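Long-range contact in major Capsid Protein VP1 (Chimpanzee polyomavirus Bob, PDB 6Y9I), which forms the pentameric building blocks of the polyomavirus capsid and probably engages glycan receptors on the host cell surface: residues 124-136 against 216-228. Sequence-based numbering, arbitrary orientation.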
loop_
_atom_site.group_PDB
_atom_site.type_symbol
_atom_site.label_atom_id
_atom_site.label_comp_id
_atom_site.label_asym_id
_atom_site.label_seq_id
_atom_site.Cartn_x
_atom_site.Cartn_y
_atom_site.Cartn_z
ATOM N N SER A 124 10.023 4.065 -25.069
ATOM C CA SER A 124 11.155 3.992 -24.122
ATOM C C SER A 124 10.641 3.462 -22.796
ATOM O O SER A 124 9.414 3.583 -22.493
ATOM C CB SER A 124 11.857 5.313 -23.933
ATOM O OG SER A 124 11.173 6.101 -22.981
ATOM N N GLN A 125 11.551 2.908 -22.005
ATOM C CA GLN A 125 11.285 2.736 -20.561
ATOM C C GLN A 125 11.096 4.144 -20.018
ATOM O O GLN A 125 11.858 5.033 -20.356
ATOM C CB GLN A 125 12.419 2.014 -19.836
ATOM C CG GLN A 125 12.260 0.516 -19.801
ATOM C CD GLN A 125 13.505 -0.087 -19.203
ATOM O OE1 GLN A 125 14.066 0.440 -18.244
ATOM N NE2 GLN A 125 13.948 -1.192 -19.785
ATOM N N PRO A 126 10.048 4.386 -19.218
ATOM C CA PRO A 126 9.843 5.685 -18.596
ATOM C C PRO A 126 10.718 5.799 -17.339
ATOM O O PRO A 126 11.332 4.826 -16.942
ATOM C CB PRO A 126 8.376 5.634 -18.197
ATOM C CG PRO A 126 8.203 4.140 -17.787
ATOM C CD PRO A 126 9.029 3.394 -18.812
ATOM N N ILE A 127 10.746 6.974 -16.732
ATOM C CA ILE A 127 11.371 7.154 -15.399
ATOM C C ILE A 127 10.718 6.158 -14.427
ATOM O O ILE A 127 9.487 6.100 -14.350
ATOM C CB ILE A 127 11.281 8.610 -14.921
ATOM C CG1 ILE A 127 11.931 9.578 -15.914
ATOM C CG2 ILE A 127 11.884 8.751 -13.536
ATOM C CD1 ILE A 127 13.416 9.377 -16.101
ATOM N N GLU A 128 11.548 5.359 -13.746
ATOM C CA GLU A 128 11.112 4.448 -12.671
ATOM C C GLU A 128 12.280 4.164 -11.726
ATOM O O GLU A 128 13.392 4.629 -11.974
ATOM C CB GLU A 128 10.513 3.176 -13.280
ATOM C CG GLU A 128 11.439 2.392 -14.198
ATOM C CD GLU A 128 10.724 1.244 -14.928
ATOM O OE1 GLU A 128 9.469 1.271 -14.990
ATOM O OE2 GLU A 128 11.409 0.300 -15.402
ATOM N N GLY A 129 12.041 3.394 -10.685
ATOM C CA GLY A 129 13.106 2.979 -9.758
ATOM C C GLY A 129 13.163 3.907 -8.565
ATOM O O GLY A 129 12.127 4.513 -8.235
ATOM N N MET A 130 14.325 4.010 -7.929
ATOM C CA MET A 130 14.424 4.593 -6.567
ATOM C C MET A 130 13.883 6.026 -6.555
ATOM O O MET A 130 14.142 6.813 -7.501
ATOM C CB MET A 130 15.838 4.535 -5.987
ATOM C CG MET A 130 16.894 5.077 -6.893
ATOM S SD MET A 130 18.236 3.893 -6.970
ATOM C CE MET A 130 17.641 2.799 -8.250
ATOM N N ASN A 131 13.071 6.281 -5.532
ATOM C CA ASN A 131 12.374 7.538 -5.227
ATOM C C ASN A 131 12.849 7.930 -3.838
ATOM O O ASN A 131 12.748 7.075 -2.909
ATOM C CB ASN A 131 10.849 7.362 -5.319
ATOM C CG ASN A 131 10.307 7.802 -6.657
ATOM O OD1 ASN A 131 9.620 8.830 -6.744
ATOM N ND2 ASN A 131 10.655 7.061 -7.707
ATOM N N TYR A 132 13.446 9.116 -3.723
ATOM C CA TYR A 132 13.920 9.648 -2.428
ATOM C C TYR A 132 13.403 11.069 -2.363
ATOM O O TYR A 132 13.723 11.881 -3.238
ATOM C CB TYR A 132 15.436 9.562 -2.289
ATOM C CG TYR A 132 15.998 10.054 -0.983
ATOM C CD1 TYR A 132 16.286 11.405 -0.799
ATOM C CD2 TYR A 132 16.311 9.181 0.048
ATOM C CE1 TYR A 132 16.819 11.879 0.392
ATOM C CE2 TYR A 132 16.843 9.650 1.239
ATOM C CZ TYR A 132 17.104 10.998 1.408
ATOM O OH TYR A 132 17.600 11.486 2.570
ATOM N N HIS A 133 12.536 11.319 -1.411
ATOM C CA HIS A 133 11.774 12.573 -1.301
ATOM C C HIS A 133 11.930 13.061 0.127
ATOM O O HIS A 133 11.626 12.316 1.055
ATOM C CB HIS A 133 10.317 12.378 -1.745
ATOM C CG HIS A 133 10.211 11.956 -3.178
ATOM N ND1 HIS A 133 10.399 12.840 -4.214
ATOM C CD2 HIS A 133 10.004 10.744 -3.747
ATOM C CE1 HIS A 133 10.264 12.216 -5.371
ATOM N NE2 HIS A 133 10.020 10.933 -5.110
ATOM N N MET A 134 12.416 14.280 0.273
ATOM C CA MET A 134 12.594 14.884 1.609
ATOM C C MET A 134 12.385 16.382 1.440
ATOM O O MET A 134 12.721 16.944 0.401
ATOM C CB MET A 134 13.974 14.592 2.201
ATOM C CG MET A 134 14.038 14.949 3.680
ATOM S SD MET A 134 15.457 15.990 4.175
ATOM C CE MET A 134 15.520 17.157 2.817
ATOM N N PHE A 135 11.770 16.987 2.422
ATOM C CA PHE A 135 11.688 18.457 2.530
ATOM C C PHE A 135 11.863 18.761 4.022
ATOM O O PHE A 135 11.564 17.891 4.899
ATOM C CB PHE A 135 10.409 18.968 1.862
ATOM C CG PHE A 135 9.154 18.762 2.666
ATOM C CD1 PHE A 135 8.740 19.721 3.577
ATOM C CD2 PHE A 135 8.379 17.620 2.503
ATOM C CE1 PHE A 135 7.589 19.531 4.326
ATOM C CE2 PHE A 135 7.219 17.436 3.243
ATOM C CZ PHE A 135 6.826 18.400 4.146
ATOM N N ALA A 136 12.438 19.915 4.299
ATOM C CA ALA A 136 12.702 20.393 5.665
ATOM C C ALA A 136 12.488 21.901 5.697
ATOM O O ALA A 136 12.762 22.611 4.697
ATOM C CB ALA A 136 14.092 20.018 6.121
ATOM N N GLY A 216 10.688 12.674 5.171
ATOM C CA GLY A 216 11.255 11.932 4.040
ATOM C C GLY A 216 10.611 10.570 3.834
ATOM O O GLY A 216 10.130 9.951 4.814
ATOM N N SER A 217 10.671 10.094 2.596
ATOM C CA SER A 217 10.290 8.717 2.215
ATOM C C SER A 217 11.288 8.248 1.181
ATOM O O SER A 217 11.814 9.056 0.415
ATOM C CB SER A 217 8.874 8.591 1.693
ATOM O OG SER A 217 8.743 9.345 0.507
ATOM N N PHE A 218 11.539 6.966 1.205
ATOM C CA PHE A 218 12.434 6.293 0.257
ATOM C C PHE A 218 11.700 5.030 -0.192
ATOM O O PHE A 218 11.228 4.302 0.659
ATOM C CB PHE A 218 13.767 6.011 0.933
ATOM C CG PHE A 218 14.641 5.120 0.096
ATOM C CD1 PHE A 218 15.122 5.568 -1.112
ATOM C CD2 PHE A 218 14.933 3.830 0.486
ATOM C CE1 PHE A 218 15.893 4.748 -1.912
ATOM C CE2 PHE A 218 15.701 3.008 -0.314
ATOM C CZ PHE A 218 16.207 3.481 -1.491
ATOM N N VAL A 219 11.640 4.806 -1.499
ATOM C CA VAL A 219 11.252 3.498 -2.078
ATOM C C VAL A 219 12.368 3.125 -3.040
ATOM O O VAL A 219 12.609 3.933 -4.013
ATOM C CB VAL A 219 9.890 3.569 -2.778
ATOM C CG1 VAL A 219 9.479 2.209 -3.328
ATOM C CG2 VAL A 219 8.815 4.145 -1.894
ATOM N N GLY A 220 13.048 2.012 -2.756
ATOM C CA GLY A 220 14.271 1.624 -3.473
ATOM C C GLY A 220 13.999 0.806 -4.729
ATOM O O GLY A 220 12.830 0.729 -5.186
ATOM N N GLY A 221 15.056 0.209 -5.277
ATOM C CA GLY A 221 14.977 -0.682 -6.444
ATOM C C GLY A 221 15.143 0.086 -7.744
ATOM O O GLY A 221 14.970 1.320 -7.760
ATOM N N LEU A 222 15.429 -0.619 -8.826
ATOM C CA LEU A 222 15.614 0.005 -10.159
ATOM C C LEU A 222 14.359 -0.013 -11.025
ATOM O O LEU A 222 14.336 0.791 -11.958
ATOM C CB LEU A 222 16.760 -0.701 -10.869
ATOM C CG LEU A 222 18.124 -0.136 -10.492
ATOM C CD1 LEU A 222 19.216 -1.100 -10.907
ATOM C CD2 LEU A 222 18.330 1.226 -11.142
ATOM N N ASN A 223 13.363 -0.861 -10.754
ATOM C CA ASN A 223 12.202 -0.989 -11.670
ATOM C C ASN A 223 10.898 -0.618 -10.962
ATOM O O ASN A 223 9.835 -0.829 -11.562
ATOM C CB ASN A 223 12.154 -2.375 -12.302
ATOM C CG ASN A 223 13.342 -2.612 -13.212
ATOM O OD1 ASN A 223 14.120 -3.522 -12.974
ATOM N ND2 ASN A 223 13.525 -1.782 -14.229
ATOM N N THR A 224 10.971 -0.053 -9.762
ATOM C CA THR A 224 9.795 0.262 -8.919
ATOM C C THR A 224 9.012 1.428 -9.522
ATOM O O THR A 224 9.579 2.440 -9.865
ATOM C CB THR A 224 10.210 0.638 -7.492
ATOM O OG1 THR A 224 11.196 -0.315 -7.074
ATOM C CG2 THR A 224 9.010 0.699 -6.572
ATOM N N PRO A 225 7.674 1.349 -9.625
ATOM C CA PRO A 225 6.860 2.485 -10.070
ATOM C C PRO A 225 6.951 3.700 -9.159
ATOM O O PRO A 225 6.700 3.583 -7.966
ATOM C CB PRO A 225 5.420 1.954 -9.947
ATOM C CG PRO A 225 5.579 0.476 -10.059
ATOM C CD PRO A 225 6.858 0.175 -9.308
ATOM N N PRO A 226 7.320 4.890 -9.667
ATOM C CA PRO A 226 7.258 6.117 -8.878
ATOM C C PRO A 226 5.815 6.379 -8.450
ATOM O O PRO A 226 4.959 6.297 -9.302
ATOM C CB PRO A 226 7.687 7.243 -9.828
ATOM C CG PRO A 226 8.429 6.511 -10.914
ATOM C CD PRO A 226 7.790 5.137 -11.026
ATOM N N ASN A 227 5.614 6.691 -7.175
ATOM C CA ASN A 227 4.279 6.843 -6.550
ATOM C C ASN A 227 4.254 8.208 -5.864
ATOM O O ASN A 227 4.908 8.331 -4.810
ATOM C CB ASN A 227 4.008 5.684 -5.579
ATOM C CG ASN A 227 2.533 5.560 -5.262
ATOM O OD1 ASN A 227 1.861 6.569 -5.073
ATOM N ND2 ASN A 227 2.003 4.354 -5.318
ATOM N N LEU A 228 3.611 9.202 -6.485
ATOM C CA LEU A 228 3.722 10.625 -6.098
ATOM C C LEU A 228 2.338 11.256 -6.095
ATOM O O LEU A 228 1.515 10.919 -6.948
ATOM C CB LEU A 228 4.634 11.342 -7.079
ATOM C CG LEU A 228 6.070 10.862 -7.137
ATOM C CD1 LEU A 228 6.823 11.654 -8.180
ATOM C CD2 LEU A 228 6.734 11.012 -5.783
HETATM O O HOH W 1 8.011 0.439 -13.140
HETATM O O HOH W 2 10.199 4.298 -6.314
#
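N131 and V219 face each other as a hydrogen-bonded antiparallel pair, N131 N reaching V219 O at 2.8 Å and V219 N returning to N131 O; H133 and S217 repeat the pattern two residues along. The N-to-C directions of segments 131-136 and 216-219 differ by 176°. From CB outward, N131 sets CB beside V219 O and CG near P226 CA. ND2 rests on P226 CB at 3.7 Å while donating to G129 O in its own amide plane and, weakly, to C261 O. OD1 lies near L228 CD2 and accepts H133 NE2 at 2.7 Å, in the imidazole plane and nearly straight (170°). Because H133 ND1 also bonds D259, both ring nitrogens are engaged, and the ring's rotation is fixed; its CG, anti to the carbonyl carbon (chi1 -61°), swings the imidazole to N131 OD1, with L228 CD2 over one face, 3.4 Å from H133 NE2. F218 CD1 meets the Y132 ring at its edge, near the ring plane, 4.0 Å from Y132 CD2. G129 N donates to T224 O, and E128 OE2 takes N223 ND2 at 3.2 Å from above the carboxylate plane, while a water joins E128 OE1 to N223 O. Strand 216-219 pairs with a second subunit and 227-228 with a third, continuing the sheet through the VP1 pentamer. With NE2 donating and ND1 facing a carboxylate, the H133 imidazole is probably doubly protonated, its charge balanced by D259.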